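Local coordinates for probable hydrolase (Pseudomonas aeruginosa, PDB 3OM8), which is probably an alpha/beta-fold hydrolase, tentatively assigned a 3-oxoadipate enol-lactonase activity, at residues Lys27-Leu32 with His53-Arg58; Thr75-Gly80 with Gly107-Leu112; Glu91-His96 with Ala114-Glu119; Arg120-Asn125 with Leu261-Ala266; Val213-Tyr218 with Ala237-Leu242. All blocks are in the same frame, centred on the assembly; numbering follows the deposited sequence.

Contact 1 (Lys27-Leu32 with His53-Arg58); sequences KPLLAL and HFRVLR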
# COMPACT_ATOMS: atom_id res chain seq x y z
N LYS B 27 -1.90 -31.69 4.19
CA LYS B 27 -1.81 -30.36 3.62
C LYS B 27 -0.54 -29.65 4.07
O LYS B 27 0.02 -29.99 5.10
CB LYS B 27 -3.06 -29.55 3.96
CG LYS B 27 -4.26 -29.95 3.12
CD LYS B 27 -5.55 -29.31 3.58
CE LYS B 27 -6.73 -29.84 2.78
NZ LYS B 27 -8.03 -29.46 3.39
N PRO B 28 -0.08 -28.68 3.29
CA PRO B 28 1.17 -27.95 3.56
C PRO B 28 1.10 -27.23 4.90
O PRO B 28 0.03 -26.74 5.27
CB PRO B 28 1.25 -26.94 2.43
CG PRO B 28 0.35 -27.49 1.35
CD PRO B 28 -0.77 -28.15 2.10
N LEU B 29 2.23 -27.13 5.60
CA LEU B 29 2.26 -26.58 6.96
C LEU B 29 2.35 -25.07 6.95
O LEU B 29 3.22 -24.49 6.29
CB LEU B 29 3.43 -27.19 7.75
CG LEU B 29 3.44 -27.22 9.30
CD1 LEU B 29 3.66 -25.85 9.89
CD2 LEU B 29 2.18 -27.83 9.88
N LEU B 30 1.44 -24.43 7.67
CA LEU B 30 1.50 -22.99 7.90
C LEU B 30 1.60 -22.70 9.39
O LEU B 30 0.70 -23.06 10.16
CB LEU B 30 0.27 -22.29 7.32
CG LEU B 30 0.10 -20.83 7.74
CD1 LEU B 30 1.30 -19.99 7.30
CD2 LEU B 30 -1.18 -20.26 7.19
N ALA B 31 2.70 -22.07 9.81
CA ALA B 31 2.92 -21.73 11.22
C ALA B 31 2.56 -20.28 11.51
O ALA B 31 2.96 -19.38 10.77
CB ALA B 31 4.36 -22.02 11.63
N LEU B 32 1.81 -20.07 12.58
CA LEU B 32 1.41 -18.73 13.02
C LEU B 32 2.15 -18.36 14.30
O LEU B 32 2.29 -19.19 15.19
CB LEU B 32 -0.10 -18.69 13.27
CG LEU B 32 -0.92 -19.22 12.09
CD1 LEU B 32 -2.41 -19.00 12.32
CD2 LEU B 32 -0.47 -18.55 10.83
N HIS B 53 -6.87 -25.02 3.24
CA HIS B 53 -5.72 -25.22 2.36
C HIS B 53 -4.44 -25.69 3.08
O HIS B 53 -3.58 -26.33 2.48
CB HIS B 53 -5.45 -23.93 1.61
CG HIS B 53 -6.67 -23.36 0.95
ND1 HIS B 53 -7.03 -23.65 -0.35
CD2 HIS B 53 -7.62 -22.52 1.42
CE1 HIS B 53 -8.14 -23.01 -0.65
NE2 HIS B 53 -8.52 -22.31 0.40
N PHE B 54 -4.31 -25.37 4.37
CA PHE B 54 -3.06 -25.67 5.07
C PHE B 54 -3.28 -26.38 6.39
O PHE B 54 -4.34 -26.26 7.00
CB PHE B 54 -2.27 -24.39 5.31
CG PHE B 54 -2.02 -23.58 4.07
CD1 PHE B 54 -0.98 -23.90 3.22
CD2 PHE B 54 -2.84 -22.50 3.76
CE1 PHE B 54 -0.76 -23.17 2.06
CE2 PHE B 54 -2.62 -21.76 2.61
CZ PHE B 54 -1.58 -22.09 1.76
N ARG B 55 -2.28 -27.14 6.81
CA ARG B 55 -2.20 -27.61 8.18
C ARG B 55 -1.64 -26.45 8.98
O ARG B 55 -0.54 -25.98 8.71
CB ARG B 55 -1.26 -28.81 8.28
CG ARG B 55 -1.40 -29.59 9.56
CD ARG B 55 -0.35 -30.67 9.63
NE ARG B 55 -0.64 -31.66 10.65
CZ ARG B 55 0.24 -32.54 11.10
NH1 ARG B 55 -0.11 -33.41 12.03
NH2 ARG B 55 1.47 -32.54 10.61
N VAL B 56 -2.41 -25.98 9.96
CA VAL B 56 -2.01 -24.80 10.72
C VAL B 56 -1.37 -25.13 12.08
O VAL B 56 -2.02 -25.69 12.97
CB VAL B 56 -3.20 -23.84 10.92
CG1 VAL B 56 -2.79 -22.62 11.74
CG2 VAL B 56 -3.75 -23.41 9.58
N LEU B 57 -0.09 -24.79 12.22
CA LEU B 57 0.60 -24.91 13.50
C LEU B 57 0.49 -23.60 14.25
O LEU B 57 0.90 -22.56 13.74
CB LEU B 57 2.08 -25.22 13.29
CG LEU B 57 2.97 -25.06 14.53
CD1 LEU B 57 2.73 -26.20 15.50
CD2 LEU B 57 4.44 -25.03 14.13
N ARG B 58 -0.10 -23.65 15.45
CA ARG B 58 -0.19 -22.50 16.34
C ARG B 58 0.53 -22.80 17.66
O ARG B 58 0.57 -23.96 18.09
CB ARG B 58 -1.65 -22.14 16.63
CG ARG B 58 -2.37 -21.45 15.47
CD ARG B 58 -3.76 -21.03 15.89
NE ARG B 58 -4.61 -22.17 16.18
CZ ARG B 58 -5.79 -22.09 16.79
NH1 ARG B 58 -6.25 -20.92 17.20
NH2 ARG B 58 -6.50 -23.19 17.00
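Residues 29-32 and 55-58 run as neighbouring parallel strands, with Leu29 paired to Arg55, Leu30 to Val56 and Ala31 to Leu57, and their axes 27° apart. Leu30, Arg55 and Leu57 each take part in two of the four backbone bonds. Leu30 N donates to Arg55 O at 2.7 Å, and Leu57 N donates to Leu30 O at 2.8 Å. Arg55 N to Pro28 O and Leu32 N to Leu57 O extend the ladder at its two ends.

On the face of Leu29, Arg55, Ala31 and Leu57, Leu29 CG stands anti to the backbone N (chi1 -158°). This carries it forward along the strand, and CD1 meets Leu57 CB at 3.8 Å. Ala31 CB touches Leu57 CD2 at 3.9 Å. On the other face, Leu32 CD1 reaches Val56 CG1 at 3.7 Å, and Leu32 runs side by side with the start of Arg58. Phe54, just before its strand, packs its CB on Leu30 CB at 3.9 Å. The Phe54 ring turns its edge to Pro28 O.

This is a beta-alpha-beta unit of the alpha/beta hydrolase fold, with helix 47-51 in the connection. Arg58 is buried, and its guanidinium forms salt bridges with Asp44 and Asp22, which would offset its charge. Between the two segments the side-chain contacts are mainly apolar, and the polar bonds are those of the backbone.

Contact 2 (Thr75-Gly80 with Gly107-Leu112); sequences TLARLG and GQWLAL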
# COMPACT_ATOMS: atom_id res chain seq x y z
N THR B 75 16.14 -13.16 24.23
CA THR B 75 16.73 -12.66 22.99
C THR B 75 15.84 -13.03 21.80
O THR B 75 15.07 -14.00 21.86
CB THR B 75 18.10 -13.27 22.72
OG1 THR B 75 17.95 -14.67 22.47
CG2 THR B 75 19.02 -13.05 23.92
N LEU B 76 15.94 -12.27 20.71
CA LEU B 76 15.21 -12.59 19.49
C LEU B 76 15.57 -13.99 19.03
O LEU B 76 14.69 -14.79 18.69
CB LEU B 76 15.52 -11.56 18.40
CG LEU B 76 14.76 -11.74 17.08
CD1 LEU B 76 13.25 -11.84 17.32
CD2 LEU B 76 15.09 -10.60 16.11
N ALA B 77 16.86 -14.29 19.04
CA ALA B 77 17.38 -15.56 18.55
C ALA B 77 16.72 -16.73 19.27
O ALA B 77 16.42 -17.76 18.66
CB ALA B 77 18.90 -15.61 18.73
N ARG B 78 16.52 -16.58 20.58
CA ARG B 78 15.88 -17.61 21.39
C ARG B 78 14.41 -17.80 21.00
O ARG B 78 13.92 -18.92 20.96
CB ARG B 78 15.98 -17.26 22.88
CG ARG B 78 15.39 -18.32 23.81
CD ARG B 78 16.08 -19.67 23.66
NE ARG B 78 15.20 -20.65 23.03
CZ ARG B 78 15.51 -21.92 22.81
NH1 ARG B 78 14.62 -22.72 22.23
NH2 ARG B 78 16.70 -22.40 23.16
N LEU B 79 13.71 -16.70 20.72
CA LEU B 79 12.32 -16.78 20.27
C LEU B 79 12.21 -17.46 18.89
O LEU B 79 11.22 -18.12 18.59
CB LEU B 79 11.69 -15.39 20.22
CG LEU B 79 11.66 -14.59 21.52
CD1 LEU B 79 10.98 -13.24 21.29
CD2 LEU B 79 10.94 -15.37 22.62
N GLY B 80 13.22 -17.29 18.06
CA GLY B 80 13.27 -17.95 16.77
C GLY B 80 13.58 -19.43 16.93
O GLY B 80 13.00 -20.27 16.24
N GLY B 107 9.54 -13.85 12.51
CA GLY B 107 9.53 -14.18 11.10
C GLY B 107 10.76 -13.68 10.37
O GLY B 107 11.42 -14.44 9.65
N GLN B 108 11.07 -12.40 10.53
CA GLN B 108 12.23 -11.83 9.85
C GLN B 108 13.51 -12.54 10.27
O GLN B 108 14.39 -12.79 9.44
CB GLN B 108 12.33 -10.34 10.15
CG GLN B 108 11.17 -9.52 9.61
CD GLN B 108 11.06 -8.18 10.30
OE1 GLN B 108 11.88 -7.29 10.08
NE2 GLN B 108 10.06 -8.03 11.16
N TRP B 109 13.60 -12.89 11.56
CA TRP B 109 14.75 -13.61 12.10
C TRP B 109 14.90 -15.00 11.47
O TRP B 109 15.99 -15.39 11.06
CB TRP B 109 14.66 -13.75 13.63
CG TRP B 109 15.93 -14.28 14.24
CD1 TRP B 109 16.97 -13.55 14.73
CD2 TRP B 109 16.29 -15.67 14.42
NE1 TRP B 109 17.95 -14.39 15.20
CE2 TRP B 109 17.56 -15.69 15.02
CE3 TRP B 109 15.67 -16.88 14.13
CZ2 TRP B 109 18.22 -16.88 15.35
CZ3 TRP B 109 16.32 -18.06 14.44
CH2 TRP B 109 17.58 -18.05 15.05
N LEU B 110 13.80 -15.74 11.39
CA LEU B 110 13.85 -17.06 10.77
C LEU B 110 14.31 -16.96 9.31
O LEU B 110 15.09 -17.78 8.84
CB LEU B 110 12.49 -17.75 10.86
CG LEU B 110 12.06 -18.10 12.28
CD1 LEU B 110 10.57 -18.39 12.35
CD2 LEU B 110 12.87 -19.27 12.79
N ALA B 111 13.84 -15.93 8.60
CA ALA B 111 14.21 -15.77 7.20
C ALA B 111 15.69 -15.45 7.08
O ALA B 111 16.33 -15.81 6.10
CB ALA B 111 13.37 -14.68 6.55
N LEU B 112 16.23 -14.78 8.09
CA LEU B 112 17.64 -14.42 8.07
C LEU B 112 18.55 -15.56 8.52
O LEU B 112 19.64 -15.73 7.97
CB LEU B 112 17.89 -13.18 8.94
CG LEU B 112 17.41 -11.85 8.35
CD1 LEU B 112 17.39 -10.77 9.41
CD2 LEU B 112 18.30 -11.44 7.18
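Helix 76-80 and helix 107-112 cross at 81°, with their axes 9.3 Å apart at closest approach. Their nearest CA atoms are those of Gly80 and Leu110. No hydrogen bond links the two segments.

The indole of Trp109 fills the crossing. With CG anti to the backbone N (chi1 -170°), it lies against helix 76-80. Ala77 CA lies 3.3 Å above one face of the indole plane of Trp109, offset toward the rim, and Ala77 CB touches Trp109 CZ2 at 3.7 Å. Leu76 and Trp109 lie alongside each other and point opposite ways, and Leu76 CG comes 3.7 Å from Trp109 CD1. At the benzene end of the indole, Gly80 CA sits 3.7 Å from Trp109 CE3. Glycine has no side chain here, and the indole lies directly against its CA. Leu110 CD2 meets Gly80 O at 3.6 Å.

The contact is buried and joins two helices that belong to the alpha/beta hydrolase fold. Helix 102-113 follows strand 95-100, and the GxSxG pattern between them resembles a nucleophile elbow. Trp109 also packs on Glu81, one residue beyond Gly80, and its ring meets that of His113. Leu110 continues the packing along helix 76-90 to Val83 and Leu84, and also touches Ile118 of strand 118-124.

Contact 3 (Glu91-His96 with Ala114-Glu119); sequences EVRRAH and APQRIE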
# COMPACT_ATOMS: atom_id res chain seq x y z
N GLU B 91 8.92 -32.89 12.94
CA GLU B 91 9.65 -33.47 11.81
C GLU B 91 9.26 -32.78 10.51
O GLU B 91 9.19 -33.41 9.46
CB GLU B 91 9.41 -34.97 11.73
CG GLU B 91 9.97 -35.72 12.93
CD GLU B 91 9.63 -37.19 12.93
OE1 GLU B 91 8.48 -37.53 12.60
OE2 GLU B 91 10.51 -38.00 13.27
N VAL B 92 9.02 -31.48 10.59
CA VAL B 92 8.73 -30.70 9.39
C VAL B 92 9.99 -29.99 8.91
O VAL B 92 10.58 -29.18 9.63
CB VAL B 92 7.60 -29.68 9.64
CG1 VAL B 92 7.44 -28.76 8.43
CG2 VAL B 92 6.29 -30.40 9.91
N ARG B 93 10.40 -30.29 7.68
CA ARG B 93 11.59 -29.68 7.11
C ARG B 93 11.36 -28.19 6.83
O ARG B 93 12.28 -27.38 6.96
CB ARG B 93 12.00 -30.40 5.82
CG ARG B 93 13.27 -29.85 5.19
CD ARG B 93 14.36 -29.75 6.24
NE ARG B 93 15.57 -29.09 5.75
CZ ARG B 93 16.61 -28.77 6.52
NH1 ARG B 93 16.58 -29.04 7.82
NH2 ARG B 93 17.67 -28.17 6.00
N ARG B 94 10.14 -27.83 6.46
CA ARG B 94 9.89 -26.51 5.92
C ARG B 94 8.41 -26.13 5.97
O ARG B 94 7.53 -26.96 5.72
CB ARG B 94 10.42 -26.44 4.49
CG ARG B 94 10.35 -25.08 3.84
CD ARG B 94 10.96 -25.10 2.44
NE ARG B 94 12.13 -24.22 2.39
CZ ARG B 94 12.48 -23.50 1.34
NH1 ARG B 94 13.56 -22.72 1.40
NH2 ARG B 94 11.75 -23.55 0.22
N ALA B 95 8.14 -24.88 6.30
CA ALA B 95 6.77 -24.44 6.51
C ALA B 95 6.60 -23.01 6.03
O ALA B 95 7.57 -22.26 5.91
CB ALA B 95 6.42 -24.53 7.99
N HIS B 96 5.36 -22.62 5.77
CA HIS B 96 5.06 -21.22 5.59
C HIS B 96 4.98 -20.60 6.97
O HIS B 96 4.61 -21.28 7.92
CB HIS B 96 3.72 -21.02 4.86
CG HIS B 96 3.72 -21.51 3.45
ND1 HIS B 96 4.58 -21.01 2.50
CD2 HIS B 96 2.94 -22.43 2.82
CE1 HIS B 96 4.35 -21.62 1.34
NE2 HIS B 96 3.36 -22.48 1.51
N ALA B 114 17.47 -19.03 9.43
CA ALA B 114 17.08 -20.39 9.07
C ALA B 114 16.19 -20.42 7.81
O ALA B 114 15.13 -21.05 7.80
CB ALA B 114 16.39 -21.05 10.24
N PRO B 115 16.64 -19.75 6.73
CA PRO B 115 15.82 -19.59 5.53
C PRO B 115 15.36 -20.93 4.98
O PRO B 115 14.23 -21.05 4.51
CB PRO B 115 16.76 -18.91 4.53
CG PRO B 115 18.14 -19.14 5.06
CD PRO B 115 18.00 -19.21 6.55
N GLN B 116 16.23 -21.93 5.06
CA GLN B 116 15.94 -23.27 4.54
C GLN B 116 14.73 -23.94 5.22
O GLN B 116 14.23 -24.95 4.74
CB GLN B 116 17.18 -24.16 4.67
CG GLN B 116 17.47 -24.65 6.09
CD GLN B 116 18.18 -23.62 6.97
OE1 GLN B 116 18.48 -22.51 6.54
NE2 GLN B 116 18.47 -24.01 8.21
N ARG B 117 14.28 -23.38 6.34
CA ARG B 117 13.13 -23.91 7.07
C ARG B 117 11.84 -23.17 6.70
O ARG B 117 10.74 -23.59 7.10
CB ARG B 117 13.34 -23.80 8.59
CG ARG B 117 14.65 -24.38 9.14
CD ARG B 117 14.80 -25.87 8.88
NE ARG B 117 13.73 -26.66 9.48
CZ ARG B 117 13.80 -27.25 10.67
NH1 ARG B 117 14.90 -27.11 11.40
NH2 ARG B 117 12.78 -27.95 11.13
N ILE B 118 11.97 -22.08 5.94
CA ILE B 118 10.83 -21.23 5.59
C ILE B 118 10.47 -21.28 4.09
O ILE B 118 11.33 -21.11 3.22
CB ILE B 118 11.08 -19.75 5.96
CG1 ILE B 118 11.40 -19.59 7.44
CG2 ILE B 118 9.88 -18.90 5.58
CD1 ILE B 118 10.30 -20.03 8.39
N GLU B 119 9.19 -21.52 3.80
CA GLU B 119 8.69 -21.46 2.43
C GLU B 119 8.35 -20.02 2.10
O GLU B 119 9.22 -19.23 1.72
CB GLU B 119 7.45 -22.34 2.26
CG GLU B 119 7.62 -23.51 1.29
CD GLU B 119 7.64 -23.07 -0.15
OE1 GLU B 119 8.48 -22.22 -0.51
OE2 GLU B 119 6.80 -23.58 -0.94
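Arg117 folds back on the other segment and holds two of its carbonyls. Its chain bends at chi2 and chi3 (-61° and -60°). Arg117 NH2 donates to Val92 O at 2.9 Å, and Arg117 NE donates to Arg93 O at 3.0 Å. The NE donor stands above the carbonyl plane of Arg93. In the reverse sense, Arg94 of 91-96 donates to 114-119: its NE gives a longer bond of 3.2 Å to Gln116 O, again from above the carbonyl plane. Backbone bonds complete the polar set: Ala95 N to Arg117 O, and Glu119 N to Ala95 O at 2.8 Å.

These two backbone bonds flank the parallel bridge of Ala95 with Ile118. They start the pairing of strands 95-100 and 118-124, which helix 102-113 connects in a beta-alpha-beta unit of the alpha/beta hydrolase fold.

Charged groups lie close together here. Arg94 NH2 and Glu119 OE1 form a long salt bridge of 3.6 Å. The oxygen lies well out of the guanidinium plane, so charge alone links them. The guanidiniums of Arg93 and Arg117 are nearly parallel, with planes 15° apart. Asp88 forms a salt bridge with Arg117 and would ease their repulsion.

Packing contacts fill the rest. Arg117 CD lies 3.8 Å above one face of the Arg93 guanidinium, toward its rim. Glu119 CB comes 3.2 Å from His96 ND1, and that nitrogen accepts from Arg120 N.

Contact 4 (Arg120-Asn125 with Leu261-Ala266); sequences RLVLAN and LSFLGA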
# COMPACT_ATOMS: atom_id res chain seq x y z
N ARG B 120 7.08 -19.65 2.28
CA ARG B 120 6.67 -18.27 2.08
C ARG B 120 6.46 -17.54 3.41
O ARG B 120 6.06 -18.14 4.42
CB ARG B 120 5.43 -18.19 1.20
CG ARG B 120 5.70 -18.73 -0.21
CD ARG B 120 4.54 -18.56 -1.17
NE ARG B 120 4.75 -19.37 -2.37
CZ ARG B 120 3.89 -19.47 -3.38
NH1 ARG B 120 4.18 -20.25 -4.41
NH2 ARG B 120 2.74 -18.80 -3.37
N LEU B 121 6.74 -16.24 3.41
CA LEU B 121 6.74 -15.47 4.64
C LEU B 121 5.72 -14.33 4.61
O LEU B 121 5.72 -13.51 3.68
CB LEU B 121 8.15 -14.92 4.89
CG LEU B 121 8.44 -14.07 6.12
CD1 LEU B 121 8.37 -14.90 7.43
CD2 LEU B 121 9.82 -13.43 5.95
N VAL B 122 4.84 -14.31 5.60
CA VAL B 122 3.92 -13.19 5.79
C VAL B 122 4.26 -12.45 7.09
O VAL B 122 4.48 -13.07 8.14
CB VAL B 122 2.46 -13.65 5.82
CG1 VAL B 122 1.52 -12.44 5.83
CG2 VAL B 122 2.16 -14.54 4.60
N LEU B 123 4.32 -11.13 7.00
CA LEU B 123 4.68 -10.28 8.12
C LEU B 123 3.57 -9.27 8.33
O LEU B 123 3.41 -8.34 7.53
CB LEU B 123 5.98 -9.54 7.79
CG LEU B 123 7.14 -10.44 7.38
CD1 LEU B 123 8.35 -9.62 6.97
CD2 LEU B 123 7.49 -11.39 8.52
N ALA B 124 2.78 -9.45 9.38
CA ALA B 124 1.63 -8.59 9.62
C ALA B 124 1.89 -7.60 10.75
O ALA B 124 2.41 -7.98 11.80
CB ALA B 124 0.39 -9.42 9.94
N ASN B 125 1.53 -6.34 10.53
CA ASN B 125 1.64 -5.32 11.55
C ASN B 125 2.92 -5.50 12.36
O ASN B 125 2.88 -5.79 13.57
CB ASN B 125 0.43 -5.39 12.48
CG ASN B 125 -0.89 -5.15 11.75
OD1 ASN B 125 -1.37 -4.02 11.68
ND2 ASN B 125 -1.49 -6.23 11.23
N LEU B 261 -4.12 -15.92 1.87
CA LEU B 261 -4.42 -17.10 1.07
C LEU B 261 -4.01 -16.95 -0.40
O LEU B 261 -3.54 -17.91 -1.03
CB LEU B 261 -5.91 -17.46 1.18
CG LEU B 261 -6.24 -18.08 2.54
CD1 LEU B 261 -7.73 -18.38 2.70
CD2 LEU B 261 -5.43 -19.35 2.74
N SER B 262 -4.17 -15.75 -0.95
CA SER B 262 -3.84 -15.54 -2.36
C SER B 262 -2.34 -15.57 -2.53
O SER B 262 -1.82 -16.12 -3.52
CB SER B 262 -4.41 -14.21 -2.85
OG SER B 262 -5.83 -14.26 -2.85
N PHE B 263 -1.64 -14.97 -1.56
CA PHE B 263 -0.19 -14.96 -1.56
C PHE B 263 0.40 -16.37 -1.44
O PHE B 263 1.38 -16.70 -2.11
CB PHE B 263 0.34 -14.08 -0.41
CG PHE B 263 1.82 -14.15 -0.23
CD1 PHE B 263 2.68 -13.63 -1.19
CD2 PHE B 263 2.36 -14.75 0.90
CE1 PHE B 263 4.06 -13.70 -1.02
CE2 PHE B 263 3.74 -14.81 1.08
CZ PHE B 263 4.59 -14.29 0.13
N LEU B 264 -0.21 -17.20 -0.60
CA LEU B 264 0.35 -18.52 -0.32
C LEU B 264 -0.03 -19.57 -1.36
O LEU B 264 0.45 -20.70 -1.33
CB LEU B 264 -0.07 -18.99 1.08
CG LEU B 264 0.52 -18.20 2.26
CD1 LEU B 264 -0.04 -18.74 3.56
CD2 LEU B 264 2.05 -18.26 2.26
N GLY B 265 -0.91 -19.19 -2.28
CA GLY B 265 -1.24 -20.05 -3.40
C GLY B 265 -2.52 -20.82 -3.20
O GLY B 265 -2.78 -21.80 -3.91
N ALA B 266 -3.31 -20.39 -2.22
CA ALA B 266 -4.60 -21.01 -1.94
C ALA B 266 -5.76 -20.25 -2.58
O ALA B 266 -5.59 -19.57 -3.59
CB ALA B 266 -4.80 -21.11 -0.45
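Phe263 overlaps Arg120, Leu121 and Val122. Its CG is anti to the backbone N (chi1 173°), which directs it toward the strand. Phe263 CD2 lies 3.7 Å from Val122 CG2, while CE2 lies 3.8 Å from Arg120 CB and 3.5 Å from Leu121 O. Leu264 packs beside this ring, with its CD2 3.5 Å from Arg120 CB. Arg120 CB is thus touched by both helix residues.

Beyond CB, the Arg120 chain is extended from CG to NE and carries its guanidinium to the end of helix 253-264. Arg120 NH2 donates to Phe263 O at 2.8 Å. The oxygen lies close to the guanidinium plane, within 9°. Gly265 follows with positive phi as the chain leaves the helix.

The contact joins the C-terminal helix to the central sheet of the alpha/beta hydrolase fold. Leu264 also meets His96 on the adjacent strand, and Phe263 meets Leu212 on the strand at the other side. Arg120 NH2 has a further acceptor in Ala205 O of a second subunit, and Arg120 packs on Ile207 of that same subunit.

Arg120 is buried, and two backbone carbonyls satisfy its NH2. A positive group beside the last turn should also interact favourably with the negative end of the helix dipole. One arginine therefore serves both the helix end and the subunit interface.

Contact 5 (Val213-Tyr218 with Ala237-Leu242); sequences VIAGAY and ARLVTL
Leu239 and Val213 form the apolar centre on one face of this strand pair. Leu239 CG is anti to the backbone N (chi1 173°), which carries it forward along the strand. Leu239 CD1 then lies 3.9 Å from Val213 CG1 and 4.2 Å from Ala215 CB. On the other face, Ile214 CG2 meets Leu242 CD1 at 4.1 Å. Helix 224-233, the crossover helix of this beta-alpha-beta unit, packs on Val213 and Leu239. Helix 253-264 packs on Ile214 and Leu242. Helices on both faces fit the three-layer alpha/beta/alpha arrangement of the alpha/beta hydrolase fold. The strand carrying Gly216 leads to Asp219, which with Ser101 and His246 has the geometry of a catalytic triad, though this role is unconfirmed.

Outside these side chains runs a ladder of five backbone hydrogen bonds between parallel strands, whose axes are 24° apart. Val213 N donates to Arg238 O at 2.8 Å. Val240 N to Val213 O and Ala215 N to Val240 O follow, then Leu242 N to Ala215 O. The last bond, Ala217 N to Leu242 O at 2.9 Å, carries the pairing just past strand 213-216.

Strand 238-242 is one of the two outermost strands within the chain. Here Val240 packs on Thr241 of a third subunit, and Leu242 packs on Leu242 of that third subunit. Ala217 packs on its Arg238.

The backbone amides and carbonyls thus pair strand to strand, while mainly apolar groups take up both faces.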
# COMPACT_ATOMS: atom_id res chain seq x y z
N VAL B 213 3.97 -8.33 3.10
CA VAL B 213 3.87 -7.47 4.27
C VAL B 213 2.48 -6.84 4.36
O VAL B 213 2.04 -6.16 3.43
CB VAL B 213 4.89 -6.33 4.22
CG1 VAL B 213 4.76 -5.46 5.46
CG2 VAL B 213 6.29 -6.88 4.09
N ILE B 214 1.80 -7.06 5.48
CA ILE B 214 0.52 -6.43 5.77
C ILE B 214 0.73 -5.33 6.80
O ILE B 214 1.39 -5.55 7.83
CB ILE B 214 -0.50 -7.46 6.30
CG1 ILE B 214 -0.66 -8.59 5.28
CG2 ILE B 214 -1.83 -6.79 6.59
CD1 ILE B 214 -1.58 -9.69 5.71
N ALA B 215 0.22 -4.13 6.53
CA ALA B 215 0.38 -3.00 7.43
C ALA B 215 -0.94 -2.31 7.72
O ALA B 215 -1.87 -2.39 6.92
CB ALA B 215 1.39 -2.00 6.88
N GLY B 216 -1.03 -1.64 8.86
CA GLY B 216 -2.23 -0.93 9.25
C GLY B 216 -1.97 0.55 9.12
O GLY B 216 -0.99 1.06 9.64
N ALA B 217 -2.84 1.25 8.39
CA ALA B 217 -2.63 2.67 8.14
C ALA B 217 -2.60 3.49 9.42
O ALA B 217 -1.95 4.54 9.48
CB ALA B 217 -3.71 3.21 7.21
N TYR B 218 -3.33 3.04 10.44
CA TYR B 218 -3.46 3.80 11.68
C TYR B 218 -2.70 3.18 12.88
O TYR B 218 -3.00 3.46 14.05
CB TYR B 218 -4.94 3.97 12.02
CG TYR B 218 -5.76 4.54 10.87
CD1 TYR B 218 -5.64 5.88 10.51
CD2 TYR B 218 -6.67 3.76 10.19
CE1 TYR B 218 -6.38 6.41 9.48
CE2 TYR B 218 -7.43 4.28 9.14
CZ TYR B 218 -7.28 5.61 8.79
OH TYR B 218 -8.02 6.16 7.77
N ALA B 237 9.30 -8.42 -2.45
CA ALA B 237 8.27 -8.37 -1.42
C ALA B 237 7.07 -7.56 -1.90
O ALA B 237 7.22 -6.61 -2.67
CB ALA B 237 8.82 -7.79 -0.10
N ARG B 238 5.88 -7.94 -1.43
CA ARG B 238 4.67 -7.17 -1.68
C ARG B 238 4.15 -6.50 -0.40
O ARG B 238 4.44 -6.96 0.71
CB ARG B 238 3.57 -8.08 -2.21
CG ARG B 238 3.78 -8.60 -3.60
CD ARG B 238 2.43 -8.80 -4.25
NE ARG B 238 1.73 -9.95 -3.70
CZ ARG B 238 0.55 -9.89 -3.11
NH1 ARG B 238 -0.01 -11.00 -2.66
NH2 ARG B 238 -0.09 -8.73 -2.98
N LEU B 239 3.38 -5.44 -0.58
CA LEU B 239 2.77 -4.72 0.53
C LEU B 239 1.26 -4.60 0.34
O LEU B 239 0.79 -4.18 -0.72
CB LEU B 239 3.39 -3.32 0.67
CG LEU B 239 2.76 -2.37 1.69
CD1 LEU B 239 3.15 -2.82 3.10
CD2 LEU B 239 3.18 -0.93 1.48
N VAL B 240 0.52 -4.99 1.37
CA VAL B 240 -0.92 -4.76 1.44
C VAL B 240 -1.18 -3.83 2.62
O VAL B 240 -0.72 -4.10 3.72
CB VAL B 240 -1.68 -6.08 1.64
CG1 VAL B 240 -3.08 -5.82 2.17
CG2 VAL B 240 -1.72 -6.86 0.32
N THR B 241 -1.90 -2.74 2.41
CA THR B 241 -2.17 -1.82 3.50
C THR B 241 -3.66 -1.73 3.79
O THR B 241 -4.44 -1.35 2.93
CB THR B 241 -1.64 -0.42 3.19
OG1 THR B 241 -0.22 -0.48 3.04
CG2 THR B 241 -1.99 0.55 4.32
N LEU B 242 -4.06 -2.10 5.00
CA LEU B 242 -5.46 -2.05 5.38
C LEU B 242 -5.74 -0.82 6.24
O LEU B 242 -4.83 -0.31 6.89
CB LEU B 242 -5.86 -3.33 6.12
CG LEU B 242 -5.54 -4.60 5.34
CD1 LEU B 242 -5.79 -5.84 6.18
CD2 LEU B 242 -6.34 -4.65 4.03

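Overall arrangement
Four of the five contacts lie on one mixed sheet. Contacts 1, 3 and 5 each join two parallel strands of a beta-alpha-beta unit, and contact 4 brings the C-terminal helix onto the sheet. Contact 2 is between two helices. Strands 29-33 and 95-100 are neighbours, so contacts 1 and 3 touch, with centres about 12 Å apart. Contacts 4 and 5 are equally close, through strands 118-124 and 211-216. Contacts 3 and 5 are farthest apart, with centres about 24 Å apart. Along the chain, contacts 2 and 3 alternate their segments, and contact 5 falls between the two segments of contact 4. The last helix thus returns to the middle of the sheet, beside contact 1.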